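Long-range contacts in putative alpha-L-fucosidase (Bacteroides thetaiotaomicron VPI-5482, PDB 3GZA), which probably hydrolyses alpha-L-fucosides, releasing fucose, with a TIM-barrel catalytic domain of glycoside hydrolase family 29: residues D216-V227 against W265-P273; T272-R280 against D289-L299. All coordinates share one frame; numbering follows the deposited sequence.

How the contacts relate
Both contacts use strand 264-273 of the barrel sheet, and they share T272 and P273. Contact 1 is the core one, close to the centre of the chain, where the strand pairs in parallel with the short strand 218-219 and is sealed by backbone bonds, apolar carbons and an arginine reaching along the strand to a carbonyl. Contact 2, its centre about 18 Å from that of contact 1, follows where the strand has run out into loop; it is partly buried. There the loop after the strand meets the segment that leads into helix 296-304 through a salt bridge, an amide pair, a tyrosine ring over a glycine and several waters, chemistry suited to the more open rim of the barrel.

Contact 1 of 2, residues D216-V227 against W265-P273; sequences DFRWGGSETGTV and WVPAMADTP
The short strand 218-219 (R218, W219) pairs in parallel with A268 and M269 of the long strand 264-273: R218 N gives its hydrogen to P267 O (2.8 Å), R218 O receives M269 N, and G220 N reaches M269 O, where a glycine suits so close a carbonyl. The side chain of R218 runs extended alongside V266, P267 and A268. With CG between the backbone N and the carbonyl carbon (chi1 63°), CB rests against V266 CG1, CG and CD skirt V266 O, NH1 donates to V266 O at 2.8 Å, and A268 CB lies over one guanidinium face, toward its rim. The backbone carbonyls of L255 and W232 also satisfy NE and NH1 of this buried cation. A leucine in its place would probably leave V266 O, L255 O and W232 O without their guanidinium donor.

On the other face of the sheet, the selenomethionine M269 wedges between two rings: its CB is 3.7 Å from F217 CD1, and its SE and CE lie at the edge of the W219 indole, a Met-aromatic contact. W219 NE1 donates to D271 OD1 (3.1 Å). A water links D271 OD2 to E223 OE2; H281 and W283 hold E223, hydrogen-bonded through OE2 to a bound buffer molecule, which may mark a pocket. G225, with positive phi and no CB to strike T272 CG2, bonds weakly through N to D271 O (2.9 Å); V227 CG1 packs on A268 and A270, and a water joins S222 O and T226 O to D271 N. Strand 312-317 flanks strand 264-273 and receives M269 and A270, while Y209 of strand 207-209 meets W219 and M269.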
loop_
_atom_site.group_PDB
_atom_site.type_symbol
_atom_site.label_atom_id
_atom_site.label_comp_id
_atom_site.label_asym_id
_atom_site.label_seq_id
_atom_site.Cartn_x
_atom_site.Cartn_y
_atom_site.Cartn_z
ATOM N N ASP A 216 22.658 4.315 -20.586
ATOM C CA ASP A 216 23.913 5.069 -20.521
ATOM C C ASP A 216 25.146 4.218 -20.231
ATOM O O ASP A 216 26.283 4.703 -20.342
ATOM C CB ASP A 216 23.794 6.232 -19.569
ATOM C CG ASP A 216 22.910 7.337 -20.089
ATOM O OD1 ASP A 216 22.525 7.373 -21.283
ATOM O OD2 ASP A 216 22.654 8.270 -19.271
ATOM N N PHE A 217 24.922 2.952 -19.922
ATOM C CA PHE A 217 25.954 1.940 -19.841
ATOM C C PHE A 217 25.227 0.617 -20.000
ATOM O O PHE A 217 23.982 0.614 -20.016
ATOM C CB PHE A 217 26.810 2.059 -18.573
ATOM C CG PHE A 217 26.054 1.975 -17.299
ATOM C CD1 PHE A 217 25.716 0.769 -16.802
ATOM C CD2 PHE A 217 25.714 3.130 -16.587
ATOM C CE1 PHE A 217 25.046 0.664 -15.663
ATOM C CE2 PHE A 217 25.054 3.042 -15.433
ATOM C CZ PHE A 217 24.741 1.813 -14.945
ATOM N N ARG A 218 25.955 -0.483 -20.160
ATOM C CA ARG A 218 25.332 -1.789 -20.384
ATOM C C ARG A 218 25.838 -2.772 -19.361
ATOM O O ARG A 218 27.004 -2.731 -19.015
ATOM C CB ARG A 218 25.640 -2.369 -21.778
ATOM C CG ARG A 218 27.136 -2.647 -22.035
ATOM C CD ARG A 218 27.384 -3.056 -23.456
ATOM N NE ARG A 218 28.682 -3.734 -23.529
ATOM C CZ ARG A 218 29.843 -3.167 -23.854
ATOM N NH1 ARG A 218 29.905 -1.896 -24.282
ATOM N NH2 ARG A 218 30.943 -3.904 -23.821
ATOM N N TRP A 219 24.971 -3.684 -18.961
ATOM C CA TRP A 219 25.387 -4.831 -18.132
ATOM C C TRP A 219 26.259 -5.708 -19.001
ATOM O O TRP A 219 25.865 -6.104 -20.097
ATOM C CB TRP A 219 24.141 -5.596 -17.675
ATOM C CG TRP A 219 24.440 -6.833 -16.878
ATOM C CD1 TRP A 219 25.062 -6.892 -15.708
ATOM C CD2 TRP A 219 24.079 -8.167 -17.228
ATOM N NE1 TRP A 219 25.130 -8.183 -15.267
ATOM C CE2 TRP A 219 24.523 -8.992 -16.177
ATOM C CE3 TRP A 219 23.407 -8.732 -18.301
ATOM C CZ2 TRP A 219 24.336 -10.341 -16.174
ATOM C CZ3 TRP A 219 23.241 -10.088 -18.319
ATOM C CH2 TRP A 219 23.702 -10.880 -17.256
ATOM N N GLY A 220 27.448 -6.034 -18.500
ATOM C CA GLY A 220 28.445 -6.807 -19.232
ATOM C C GLY A 220 28.224 -8.293 -19.408
ATOM O O GLY A 220 29.189 -9.016 -19.679
ATOM N N GLY A 221 26.992 -8.754 -19.262
ATOM C CA GLY A 221 26.667 -10.149 -19.636
ATOM C C GLY A 221 26.801 -11.236 -18.579
ATOM O O GLY A 221 26.566 -12.415 -18.905
ATOM N N SER A 222 27.246 -10.902 -17.363
ATOM C CA SER A 222 27.337 -11.881 -16.290
ATOM C C SER A 222 27.416 -11.107 -14.985
ATOM O O SER A 222 27.590 -9.892 -14.982
ATOM C CB SER A 222 28.577 -12.741 -16.422
ATOM O OG SER A 222 29.760 -12.005 -16.098
ATOM N N GLU A 223 27.224 -11.802 -13.860
ATOM C CA GLU A 223 27.421 -11.233 -12.529
ATOM C C GLU A 223 28.700 -11.842 -11.911
ATOM O O GLU A 223 28.777 -12.058 -10.706
ATOM C CB GLU A 223 26.219 -11.475 -11.643
ATOM C CG GLU A 223 24.965 -10.807 -12.199
ATOM C CD GLU A 223 23.760 -10.896 -11.277
ATOM O OE1 GLU A 223 23.790 -11.678 -10.305
ATOM O OE2 GLU A 223 22.765 -10.176 -11.519
ATOM N N THR A 224 29.723 -12.024 -12.738
ATOM C CA THR A 224 31.016 -12.557 -12.310
ATOM C C THR A 224 31.981 -11.461 -11.899
ATOM O O THR A 224 33.077 -11.772 -11.441
ATOM C CB THR A 224 31.709 -13.317 -13.448
ATOM O OG1 THR A 224 31.916 -12.431 -14.539
ATOM C CG2 THR A 224 30.872 -14.574 -13.879
ATOM N N GLY A 225 31.596 -10.203 -12.068
ATOM C CA GLY A 225 32.475 -9.079 -11.795
ATOM C C GLY A 225 33.566 -8.937 -12.834
ATOM O O GLY A 225 34.604 -8.326 -12.562
ATOM N N THR A 226 33.316 -9.474 -14.031
ATOM C CA THR A 226 34.255 -9.393 -15.156
ATOM C C THR A 226 33.490 -9.100 -16.419
ATOM O O THR A 226 32.265 -9.197 -16.460
ATOM C CB THR A 226 35.020 -10.705 -15.406
ATOM O OG1 THR A 226 34.141 -11.723 -15.962
ATOM C CG2 THR A 226 35.665 -11.212 -14.153
ATOM N N VAL A 227 34.236 -8.694 -17.428
ATOM C CA VAL A 227 33.783 -8.642 -18.802
ATOM C C VAL A 227 34.751 -9.487 -19.610
ATOM O O VAL A 227 35.783 -9.900 -19.124
ATOM C CB VAL A 227 33.694 -7.204 -19.352
ATOM C CG1 VAL A 227 32.592 -6.412 -18.655
ATOM C CG2 VAL A 227 35.060 -6.447 -19.268
ATOM N N TRP A 265 27.620 5.216 -27.686
ATOM C CA TRP A 265 28.496 5.047 -26.541
ATOM C C TRP A 265 27.701 4.450 -25.382
ATOM O O TRP A 265 26.898 5.138 -24.729
ATOM C CB TRP A 265 29.107 6.392 -26.144
ATOM C CG TRP A 265 30.349 6.205 -25.282
ATOM C CD1 TRP A 265 30.417 6.168 -23.950
ATOM C CD2 TRP A 265 31.683 5.958 -25.760
ATOM N NE1 TRP A 265 31.715 5.930 -23.535
ATOM C CE2 TRP A 265 32.507 5.821 -24.641
ATOM C CE3 TRP A 265 32.262 5.894 -27.025
ATOM C CZ2 TRP A 265 33.880 5.602 -24.756
ATOM C CZ3 TRP A 265 33.622 5.676 -27.128
ATOM C CH2 TRP A 265 34.403 5.524 -26.005
ATOM N N VAL A 266 27.831 3.130 -25.198
ATOM C CA VAL A 266 27.086 2.373 -24.173
ATOM C C VAL A 266 28.100 1.491 -23.416
ATOM O O VAL A 266 28.189 0.278 -23.679
ATOM C CB VAL A 266 25.934 1.525 -24.752
ATOM C CG1 VAL A 266 25.037 1.033 -23.660
ATOM C CG2 VAL A 266 25.073 2.343 -25.743
ATOM N N PRO A 267 28.908 2.116 -22.544
ATOM C CA PRO A 267 30.042 1.407 -21.982
ATOM C C PRO A 267 29.720 0.297 -21.019
ATOM O O PRO A 267 28.629 0.212 -20.456
ATOM C CB PRO A 267 30.877 2.517 -21.340
ATOM C CG PRO A 267 29.876 3.615 -21.092
ATOM C CD PRO A 267 28.870 3.523 -22.104
ATOM N N ALA A 268 30.713 -0.576 -20.863
ATOM C CA ALA A 268 30.560 -1.776 -20.062
ATOM C C ALA A 268 30.543 -1.627 -18.546
ATOM O O ALA A 268 31.345 -0.940 -17.932
ATOM C CB ALA A 268 31.646 -2.800 -20.453
HETATM N N MSE A 269 29.602 -2.316 -17.957
HETATM C CA MSE A 269 29.465 -2.436 -16.518
HETATM C C MSE A 269 29.690 -3.902 -16.143
HETATM O O MSE A 269 29.213 -4.801 -16.809
HETATM C CB MSE A 269 28.065 -2.044 -16.085
HETATM C CG MSE A 269 27.855 -2.086 -14.673
HETATM SE SE MSE A 269 26.956 -3.707 -14.016
HETATM C CE MSE A 269 25.166 -3.150 -14.408
ATOM N N ALA A 270 30.494 -4.138 -15.106
ATOM C CA ALA A 270 30.682 -5.472 -14.514
ATOM C C ALA A 270 30.092 -5.409 -13.128
ATOM O O ALA A 270 30.091 -4.345 -12.489
ATOM C CB ALA A 270 32.173 -5.840 -14.436
ATOM N N ASP A 271 29.519 -6.517 -12.645
ATOM C CA ASP A 271 28.987 -6.512 -11.298
ATOM C C ASP A 271 29.060 -7.894 -10.668
ATOM O O ASP A 271 29.115 -8.896 -11.388
ATOM C CB ASP A 271 27.570 -5.899 -11.183
ATOM C CG ASP A 271 26.456 -6.677 -11.873
ATOM O OD1 ASP A 271 26.654 -7.638 -12.628
ATOM O OD2 ASP A 271 25.277 -6.248 -11.653
ATOM N N THR A 272 29.071 -7.891 -9.340
ATOM C CA THR A 272 29.078 -9.138 -8.595
ATOM C C THR A 272 28.724 -8.860 -7.152
ATOM O O THR A 272 29.069 -7.846 -6.613
ATOM C CB THR A 272 30.464 -9.826 -8.614
ATOM O OG1 THR A 272 30.435 -11.058 -7.853
ATOM C CG2 THR A 272 31.597 -8.923 -8.055
ATOM N N PRO A 273 28.002 -9.790 -6.550
ATOM C CA PRO A 273 27.868 -9.679 -5.100
ATOM C C PRO A 273 29.250 -9.909 -4.476
ATOM O O PRO A 273 30.065 -10.641 -5.042
ATOM C CB PRO A 273 26.990 -10.868 -4.721
ATOM C CG PRO A 273 26.815 -11.664 -5.852
ATOM C CD PRO A 273 27.304 -10.976 -7.091
HETATM O O HOH W 1 30.176 -8.840 -14.477
HETATM O O HOH W 2 23.217 -7.562 -12.481
#

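Contact 2 of 2, residues T272-R280 against D289-L299; sequences TPLRGANGR and DENNIYPLNTL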
loop_
_atom_site.group_PDB
_atom_site.type_symbol
_atom_site.label_atom_id
_atom_site.label_comp_id
_atom_site.label_asym_id
_atom_site.label_seq_id
_atom_site.Cartn_x
_atom_site.Cartn_y
_atom_site.Cartn_z
ATOM N N THR A 272 29.071 -7.891 -9.340
ATOM C CA THR A 272 29.078 -9.138 -8.595
ATOM C C THR A 272 28.724 -8.860 -7.152
ATOM O O THR A 272 29.069 -7.846 -6.613
ATOM C CB THR A 272 30.464 -9.826 -8.614
ATOM O OG1 THR A 272 30.435 -11.058 -7.853
ATOM C CG2 THR A 272 31.597 -8.923 -8.055
ATOM N N PRO A 273 28.002 -9.790 -6.550
ATOM C CA PRO A 273 27.868 -9.679 -5.100
ATOM C C PRO A 273 29.250 -9.909 -4.476
ATOM O O PRO A 273 30.065 -10.641 -5.042
ATOM C CB PRO A 273 26.990 -10.868 -4.721
ATOM C CG PRO A 273 26.815 -11.664 -5.852
ATOM C CD PRO A 273 27.304 -10.976 -7.091
ATOM N N LEU A 274 29.520 -9.260 -3.341
ATOM C CA LEU A 274 30.711 -9.606 -2.565
ATOM C C LEU A 274 30.586 -11.029 -1.998
ATOM O O LEU A 274 31.566 -11.768 -1.939
ATOM C CB LEU A 274 30.896 -8.598 -1.440
ATOM C CG LEU A 274 32.033 -8.872 -0.476
ATOM C CD1 LEU A 274 33.424 -8.934 -1.197
ATOM C CD2 LEU A 274 32.037 -7.828 0.685
ATOM N N ARG A 275 29.369 -11.399 -1.600
ATOM C CA ARG A 275 29.078 -12.681 -1.017
ATOM C C ARG A 275 28.776 -13.703 -2.113
ATOM O O ARG A 275 27.624 -14.171 -2.311
ATOM C CB ARG A 275 27.941 -12.558 -0.042
ATOM C CG ARG A 275 28.364 -11.802 1.215
ATOM C CD ARG A 275 27.225 -11.549 2.195
ATOM N NE ARG A 275 27.784 -11.110 3.481
ATOM C CZ ARG A 275 27.291 -11.400 4.685
ATOM N NH1 ARG A 275 26.147 -12.058 4.827
ATOM N NH2 ARG A 275 27.950 -11.018 5.776
ATOM N N GLY A 276 29.847 -14.061 -2.821
ATOM C CA GLY A 276 29.749 -14.964 -3.965
ATOM C C GLY A 276 30.609 -16.207 -3.899
ATOM O O GLY A 276 30.741 -16.906 -4.891
ATOM N N ALA A 277 31.205 -16.521 -2.750
ATOM C CA ALA A 277 32.031 -17.677 -2.586
ATOM C C ALA A 277 31.249 -18.897 -2.088
ATOM O O ALA A 277 30.110 -18.783 -1.674
ATOM C CB ALA A 277 33.200 -17.363 -1.562
ATOM N N ASN A 278 31.893 -20.042 -2.217
ATOM C CA ASN A 278 31.448 -21.311 -1.680
ATOM C C ASN A 278 30.093 -21.734 -2.210
ATOM O O ASN A 278 29.340 -22.414 -1.531
ATOM C CB ASN A 278 31.419 -21.211 -0.147
ATOM C CG ASN A 278 32.790 -20.816 0.430
ATOM O OD1 ASN A 278 33.816 -21.298 -0.023
ATOM N ND2 ASN A 278 32.797 -19.937 1.439
ATOM N N GLY A 279 29.820 -21.333 -3.447
ATOM C CA GLY A 279 28.572 -21.755 -4.105
ATOM C C GLY A 279 27.410 -20.838 -3.899
ATOM O O GLY A 279 26.284 -21.125 -4.352
ATOM N N ARG A 280 27.631 -19.736 -3.179
ATOM C CA ARG A 280 26.621 -18.718 -2.964
ATOM C C ARG A 280 26.785 -17.560 -3.954
ATOM O O ARG A 280 27.781 -17.466 -4.670
ATOM C CB ARG A 280 26.687 -18.193 -1.535
ATOM C CG ARG A 280 26.533 -19.286 -0.515
ATOM C CD ARG A 280 25.081 -19.687 -0.301
ATOM N NE ARG A 280 24.315 -18.687 0.440
ATOM C CZ ARG A 280 22.994 -18.544 0.414
ATOM N NH1 ARG A 280 22.231 -19.267 -0.397
ATOM N NH2 ARG A 280 22.443 -17.595 1.115
ATOM N N ASP A 289 25.986 -16.339 6.138
ATOM C CA ASP A 289 26.771 -16.091 4.941
ATOM C C ASP A 289 28.085 -15.341 5.263
ATOM O O ASP A 289 28.779 -14.930 4.336
ATOM C CB ASP A 289 25.983 -15.286 3.889
ATOM C CG ASP A 289 25.172 -16.165 2.956
ATOM O OD1 ASP A 289 25.543 -17.346 2.751
ATOM O OD2 ASP A 289 24.143 -15.646 2.439
ATOM N N GLU A 290 28.457 -15.223 6.541
ATOM C CA GLU A 290 29.658 -14.480 6.901
ATOM C C GLU A 290 30.906 -14.966 6.195
ATOM O O GLU A 290 31.806 -14.171 5.871
ATOM C CB GLU A 290 29.887 -14.500 8.419
ATOM C CG GLU A 290 28.866 -13.697 9.191
ATOM C CD GLU A 290 27.484 -14.327 9.299
ATOM O OE1 GLU A 290 27.401 -15.594 9.109
ATOM O OE2 GLU A 290 26.521 -13.536 9.600
ATOM N N ASN A 291 30.993 -16.259 5.992
ATOM C CA ASN A 291 32.188 -16.826 5.435
ATOM C C ASN A 291 32.124 -17.009 3.917
ATOM O O ASN A 291 33.029 -17.623 3.386
ATOM C CB ASN A 291 32.533 -18.094 6.179
ATOM C CG ASN A 291 33.059 -17.779 7.620
ATOM O OD1 ASN A 291 33.864 -16.853 7.806
ATOM N ND2 ASN A 291 32.569 -18.496 8.609
ATOM N N ASN A 292 31.088 -16.448 3.274
ATOM C CA ASN A 292 30.875 -16.606 1.852
ATOM C C ASN A 292 31.254 -15.373 1.075
ATOM O O ASN A 292 30.986 -15.264 -0.086
ATOM C CB ASN A 292 29.456 -17.065 1.602
ATOM C CG ASN A 292 29.211 -18.424 2.245
ATOM O OD1 ASN A 292 30.104 -19.262 2.304
ATOM N ND2 ASN A 292 27.994 -18.658 2.724
ATOM N N ILE A 293 31.936 -14.455 1.758
ATOM C CA ILE A 293 32.542 -13.315 1.072
ATOM C C ILE A 293 33.709 -13.799 0.199
ATOM O O ILE A 293 34.399 -14.739 0.550
ATOM C CB ILE A 293 33.074 -12.225 2.054
ATOM C CG1 ILE A 293 34.023 -12.800 3.071
ATOM C CG2 ILE A 293 31.876 -11.531 2.733
ATOM C CD1 ILE A 293 34.651 -11.751 4.046
ATOM N N TYR A 294 33.869 -13.220 -0.994
ATOM C CA TYR A 294 34.971 -13.625 -1.843
ATOM C C TYR A 294 36.326 -13.370 -1.217
ATOM O O TYR A 294 36.529 -12.320 -0.614
ATOM C CB TYR A 294 34.938 -12.872 -3.189
ATOM C CG TYR A 294 34.046 -13.486 -4.279
ATOM C CD1 TYR A 294 34.270 -14.760 -4.705
ATOM C CD2 TYR A 294 33.024 -12.775 -4.836
ATOM C CE1 TYR A 294 33.488 -15.343 -5.680
ATOM C CE2 TYR A 294 32.245 -13.314 -5.825
ATOM C CZ TYR A 294 32.479 -14.596 -6.251
ATOM O OH TYR A 294 31.721 -15.185 -7.291
ATOM N N PRO A 295 37.250 -14.328 -1.327
ATOM C CA PRO A 295 38.627 -14.061 -0.944
ATOM C C PRO A 295 39.237 -12.888 -1.694
ATOM O O PRO A 295 38.845 -12.573 -2.843
ATOM C CB PRO A 295 39.350 -15.360 -1.334
ATOM C CG PRO A 295 38.331 -16.350 -1.277
ATOM C CD PRO A 295 37.072 -15.762 -1.665
ATOM N N LEU A 296 40.218 -12.254 -1.065
ATOM C CA LEU A 296 40.920 -11.141 -1.692
ATOM C C LEU A 296 41.524 -11.520 -3.040
ATOM O O LEU A 296 41.444 -10.728 -3.980
ATOM C CB LEU A 296 42.031 -10.641 -0.738
ATOM C CG LEU A 296 42.922 -9.508 -1.290
ATOM C CD1 LEU A 296 42.118 -8.285 -1.552
ATOM C CD2 LEU A 296 44.115 -9.222 -0.377
ATOM N N ASN A 297 42.101 -12.711 -3.171
ATOM C CA ASN A 297 42.733 -13.118 -4.418
ATOM C C ASN A 297 41.701 -13.190 -5.553
ATOM O O ASN A 297 41.961 -12.743 -6.678
ATOM C CB ASN A 297 43.531 -14.422 -4.301
ATOM N N THR A 298 40.515 -13.698 -5.251
ATOM C CA THR A 298 39.438 -13.708 -6.251
ATOM C C THR A 298 38.967 -12.311 -6.637
ATOM O O THR A 298 38.774 -12.025 -7.835
ATOM C CB THR A 298 38.276 -14.571 -5.749
ATOM O OG1 THR A 298 38.800 -15.857 -5.411
ATOM C CG2 THR A 298 37.240 -14.743 -6.858
ATOM N N LEU A 299 38.825 -11.424 -5.652
ATOM C CA LEU A 299 38.454 -10.045 -5.925
ATOM C C LEU A 299 39.476 -9.331 -6.814
ATOM O O LEU A 299 39.100 -8.509 -7.654
ATOM C CB LEU A 299 38.276 -9.286 -4.603
ATOM C CG LEU A 299 37.060 -9.678 -3.771
ATOM C CD1 LEU A 299 37.095 -9.014 -2.383
ATOM C CD2 LEU A 299 35.738 -9.382 -4.570
HETATM O O HOH W 3 29.976 -13.707 -8.616
HETATM O O HOH W 4 24.111 -12.877 2.597
HETATM O O HOH W 5 25.329 -13.663 7.114
HETATM O O HOH W 6 26.875 -11.036 8.649
#
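The loop of a beta-alpha-beta crossover is folded here upon itself: after strand 264-273 the chain passes through R275, centre of an inverse gamma turn, and the type I' turn from A277 to R280, and comes back through I293 and Y294 to helix 296-304. Two backbone bonds join the halves, Y294 N to L274 O and A277 N to N292 O (3.0 Å). Y294 lays one face of its ring over G276, whose CA is 3.9 Å from the ring centroid in a CH-pi contact; a residue without a side chain suits this spot, since a CB would run into the ring. A water bridges Y294 OH and T272 OG1.

R280 meets D289 side-on, NE to OD1 and NH2 to OD2, both at 2.9 Å and both on syn lone pairs, a salt bridge whose guanidinium and carboxylate planes are turned only 32° apart; R280 NH2 also forms a salt bridge with E286. N292 ND2 donates to the anti side of D289 OD1, so two donors grip that oxygen and fix the carboxylate. N292 OD1 takes N278 ND2 at 2.9 Å on a lone pair in its plane. Asparagine and glycine, at ease with positive phi, suit N278 and G279 in the middle of the turn.

R275 has its chain extended from CG to NE, which lays its guanidinium face over the backbone of D289; waters link it to D289 and E290, and its own salt bridge goes to D329. On the apolar side, L274 CD1 touches L299 CD1 at 3.9 Å, and L274 CG lies beside I293 CG2. L274, I293 and L299 thus pack between the end of strand 264-273, the start of helix 296-304 and helix 327-344, whose D329 and R332 they meet, while L274 also rests on L317 of strand 312-317.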